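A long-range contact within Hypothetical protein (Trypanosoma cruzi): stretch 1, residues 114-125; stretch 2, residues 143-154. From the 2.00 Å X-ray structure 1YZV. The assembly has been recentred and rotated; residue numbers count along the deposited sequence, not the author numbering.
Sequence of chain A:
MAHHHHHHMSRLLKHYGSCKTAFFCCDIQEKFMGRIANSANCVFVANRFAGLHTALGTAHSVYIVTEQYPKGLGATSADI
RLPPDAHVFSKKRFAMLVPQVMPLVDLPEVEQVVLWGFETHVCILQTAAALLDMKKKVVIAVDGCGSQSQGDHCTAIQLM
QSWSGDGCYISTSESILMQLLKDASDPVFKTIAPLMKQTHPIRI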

# COMPACT_ATOMS: atom_id res chain seq x y z
N VAL A 114 6.40 5.08 20.73
CA VAL A 114 5.14 5.48 20.16
C VAL A 114 5.29 6.95 19.80
O VAL A 114 5.53 7.81 20.66
CB VAL A 114 3.99 5.27 21.17
CG1 VAL A 114 2.70 5.89 20.67
CG2 VAL A 114 3.82 3.78 21.46
N LEU A 115 5.11 7.25 18.51
CA LEU A 115 5.46 8.56 17.93
C LEU A 115 4.25 9.21 17.26
O LEU A 115 3.55 8.58 16.46
CB LEU A 115 6.58 8.41 16.91
CG LEU A 115 7.03 9.59 16.01
CD1 LEU A 115 7.55 10.78 16.87
CD2 LEU A 115 8.13 9.10 15.02
N TRP A 116 4.04 10.49 17.55
CA TRP A 116 2.97 11.26 16.90
C TRP A 116 3.23 12.76 16.99
O TRP A 116 4.14 13.17 17.70
CB TRP A 116 1.58 10.91 17.51
CG TRP A 116 1.34 11.49 18.84
CD1 TRP A 116 0.64 12.66 19.09
CD2 TRP A 116 2.03 11.18 20.07
NE1 TRP A 116 0.79 13.03 20.39
CE2 TRP A 116 1.57 12.12 21.05
CE3 TRP A 116 2.81 10.10 20.50
CZ2 TRP A 116 2.01 12.10 22.39
CZ3 TRP A 116 3.23 10.08 21.84
CH2 TRP A 116 2.83 11.08 22.77
N GLY A 117 2.53 13.53 16.18
CA GLY A 117 2.57 14.99 16.27
C GLY A 117 2.71 15.67 14.93
O GLY A 117 2.09 15.23 13.92
N PHE A 118 3.36 16.83 14.97
CA PHE A 118 3.51 17.70 13.81
C PHE A 118 5.00 17.80 13.40
O PHE A 118 5.88 17.75 14.24
CB PHE A 118 3.07 19.11 14.09
CG PHE A 118 1.67 19.27 14.68
CD1 PHE A 118 0.64 18.46 14.31
CD2 PHE A 118 1.39 20.45 15.38
CE1 PHE A 118 -0.65 18.70 14.82
CE2 PHE A 118 0.12 20.69 15.89
CZ PHE A 118 -0.88 19.79 15.65
N GLU A 119 5.28 17.95 12.10
CA GLU A 119 4.37 17.67 11.01
C GLU A 119 4.75 16.27 10.52
O GLU A 119 5.92 15.88 10.61
CB GLU A 119 4.55 18.69 9.87
CG GLU A 119 4.01 20.07 10.20
CD GLU A 119 3.90 20.99 8.98
OE1 GLU A 119 3.13 20.72 8.03
OE2 GLU A 119 4.55 22.03 9.00
N THR A 120 3.77 15.54 10.00
CA THR A 120 3.93 14.13 9.58
C THR A 120 5.12 13.92 8.63
O THR A 120 5.91 13.00 8.82
CB THR A 120 2.64 13.60 8.94
OG1 THR A 120 1.52 13.96 9.78
CG2 THR A 120 2.67 12.07 8.79
N HIS A 121 5.29 14.82 7.65
CA HIS A 121 6.26 14.68 6.59
C HIS A 121 7.59 15.31 6.90
O HIS A 121 8.52 15.30 6.07
CB HIS A 121 5.71 15.24 5.28
CG HIS A 121 5.43 16.71 5.32
ND1 HIS A 121 4.55 17.28 6.20
CD2 HIS A 121 5.96 17.74 4.60
CE1 HIS A 121 4.59 18.59 6.08
NE2 HIS A 121 5.37 18.89 5.06
N VAL A 122 7.70 15.92 8.08
CA VAL A 122 8.96 16.57 8.48
C VAL A 122 9.53 16.00 9.78
O VAL A 122 10.20 14.97 9.78
CB VAL A 122 8.84 18.11 8.51
CG1 VAL A 122 10.19 18.79 8.87
CG2 VAL A 122 8.39 18.61 7.13
N CYS A 123 9.11 16.54 10.90
CA CYS A 123 9.63 16.06 12.18
C CYS A 123 9.27 14.61 12.53
O CYS A 123 10.11 13.84 12.99
CB CYS A 123 9.29 17.10 13.29
SG CYS A 123 10.16 18.80 12.96
N ILE A 124 8.03 14.19 12.25
CA ILE A 124 7.66 12.84 12.53
C ILE A 124 8.41 11.84 11.63
O ILE A 124 8.95 10.85 12.11
CB ILE A 124 6.14 12.60 12.33
CG1 ILE A 124 5.35 13.56 13.19
CG2 ILE A 124 5.78 11.11 12.51
CD1 ILE A 124 5.23 13.14 14.51
N LEU A 125 8.33 12.05 10.33
CA LEU A 125 9.06 11.25 9.38
C LEU A 125 10.54 11.09 9.74
O LEU A 125 11.08 9.97 9.67
CB LEU A 125 8.95 11.86 7.99
CG LEU A 125 9.63 11.09 6.85
CD1 LEU A 125 9.02 9.72 6.71
CD2 LEU A 125 9.59 11.85 5.52
N ASP A 143 -3.60 8.83 13.89
CA ASP A 143 -4.71 9.69 14.35
C ASP A 143 -4.26 10.87 15.20
O ASP A 143 -5.03 11.83 15.34
CB ASP A 143 -5.84 8.88 15.09
CG ASP A 143 -5.36 8.07 16.33
OD1 ASP A 143 -4.27 7.47 16.26
OD2 ASP A 143 -6.13 7.93 17.34
N GLY A 144 -2.99 10.88 15.61
CA GLY A 144 -2.35 11.99 16.34
C GLY A 144 -1.26 12.70 15.53
O GLY A 144 -0.43 13.42 16.08
N CYS A 145 -1.22 12.42 14.23
CA CYS A 145 -0.31 13.08 13.27
C CYS A 145 -1.03 13.99 12.31
O CYS A 145 -2.18 13.74 11.93
CB CYS A 145 0.50 12.03 12.46
SG CYS A 145 1.63 11.08 13.41
N GLY A 146 -0.34 15.05 11.89
CA GLY A 146 -0.89 15.97 10.94
C GLY A 146 0.15 16.81 10.27
O GLY A 146 1.27 17.01 10.84
N SER A 147 -0.24 17.36 9.11
CA SER A 147 0.60 18.31 8.37
C SER A 147 -0.24 19.50 7.96
O SER A 147 -1.48 19.45 8.04
CB SER A 147 1.22 17.68 7.09
OG SER A 147 2.03 16.57 7.38
N GLN A 148 0.40 20.56 7.47
CA GLN A 148 -0.38 21.71 7.00
C GLN A 148 -1.16 21.38 5.72
O GLN A 148 -2.23 21.94 5.46
CB GLN A 148 0.50 22.95 6.85
CG GLN A 148 1.00 23.48 8.21
CD GLN A 148 1.85 24.72 8.10
OE1 GLN A 148 3.06 24.68 8.32
NE2 GLN A 148 1.28 25.75 7.51
N SER A 149 -0.72 20.38 4.96
CA SER A 149 -1.49 19.94 3.84
C SER A 149 -1.75 18.45 3.93
O SER A 149 -0.88 17.69 4.33
CB SER A 149 -0.76 20.26 2.53
OG SER A 149 -0.38 19.05 1.88
N GLN A 150 -2.94 18.03 3.51
CA GLN A 150 -3.30 16.62 3.56
C GLN A 150 -2.37 15.75 2.70
O GLN A 150 -2.02 14.63 3.09
CB GLN A 150 -4.75 16.44 3.08
CG GLN A 150 -5.27 14.99 3.14
CD GLN A 150 -6.57 14.84 2.38
OE1 GLN A 150 -7.49 15.63 2.57
NE2 GLN A 150 -6.58 13.96 1.38
N GLY A 151 -2.01 16.26 1.52
CA GLY A 151 -1.14 15.53 0.59
C GLY A 151 0.23 15.24 1.17
O GLY A 151 0.76 14.12 0.99
N ASP A 152 0.83 16.24 1.84
CA ASP A 152 2.10 16.04 2.53
C ASP A 152 1.99 14.95 3.61
O ASP A 152 2.83 14.08 3.73
CB ASP A 152 2.63 17.34 3.15
CG ASP A 152 3.16 18.33 2.09
OD1 ASP A 152 3.67 17.90 1.00
OD2 ASP A 152 2.91 19.53 2.26
N HIS A 153 0.90 14.99 4.36
CA HIS A 153 0.69 14.02 5.44
C HIS A 153 0.49 12.63 4.87
O HIS A 153 1.15 11.69 5.32
CB HIS A 153 -0.55 14.49 6.24
CG HIS A 153 -1.15 13.43 7.09
ND1 HIS A 153 -0.70 13.17 8.36
CD2 HIS A 153 -2.08 12.49 6.81
CE1 HIS A 153 -1.43 12.20 8.88
NE2 HIS A 153 -2.26 11.76 7.95
N CYS A 154 -0.46 12.47 3.93
CA CYS A 154 -0.80 11.14 3.39
C CYS A 154 0.38 10.42 2.77
O CYS A 154 0.58 9.24 2.98
CB CYS A 154 -1.92 11.25 2.37
SG CYS A 154 -3.49 11.63 3.24

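This is a polar, largely buried contact in which the end of a strand and the start of a helix lie against a loop leading into a second helix, held by a few backbone hydrogen bonds and by side chains that bond to main chain or to one another.

The two stretches pair only loosely, and their backbone bonds are few. Gly146 N donates to Gly117 O at 3.2 Å, and Thr120 N donates to Gly146 O at 3.0 Å, so Gly146 is gripped through both its amide and its carbonyl. Two CA-H...O contacts fill in around them: Cys145 CA lies 3.3 Å from Gly117 O, and Glu119 CA lies 3.2 Å from Gly146 O.

Two of the glycines have a visible geometric reason. The backbone angles of Gly117 (135/-150) would jam a CB against the preceding carbonyl, which by itself calls for glycine. At Gly144 an ideal CB would sit only 3.0 Å from Trp116 CD1, while the existing carbonyl tucks in at the indole edge, with Gly144 O 3.3 Å from Trp116 CD1. The apolar packing is modest: Cys145 SG rests 4.1 Å from Trp116 CB and 4.2 Å from Ile124 CG2, a small side chain touching two larger neighbors.

From Glu119 onward, side chains contribute more. Glu119, which follows a cis peptide bond and occupies the N-cap position of its helix, starts sideways, but its carboxylate comes nearer the other stretch; there Glu119 OE1 accepts from Gln148 N at 2.8 Å. A long acidic side chain thus reaches a loop amide.

Thr120, at the start of the helix, points its CB toward the other stretch and has the largest area covered in the contact. Its hydroxyl reaches His153 ND1, with Thr120 OG1 2.8 Å away near the plane of the imidazole, a hydrogen bond in which either atom could donate. The next residue repeats the pairing with the partners exchanged: His121 ND1 and Ser147 OG form a 2.9 Å hydrogen bond, again at the ring edge. Hydroxyl and imidazole suit each other because both can give or take a proton.

The His121 ring also uses a face. Asp152 CB lies 3.5 Å from the centroid of the His121 ring, almost on its normal, a CH-pi contact. At its own helix start, Asp152 N donates to the cap Ser149 OG at 3.1 Å. The rule is economical: glycine where the backbone angles or the Trp116 edge demand it, short hydroxyls paired with histidines.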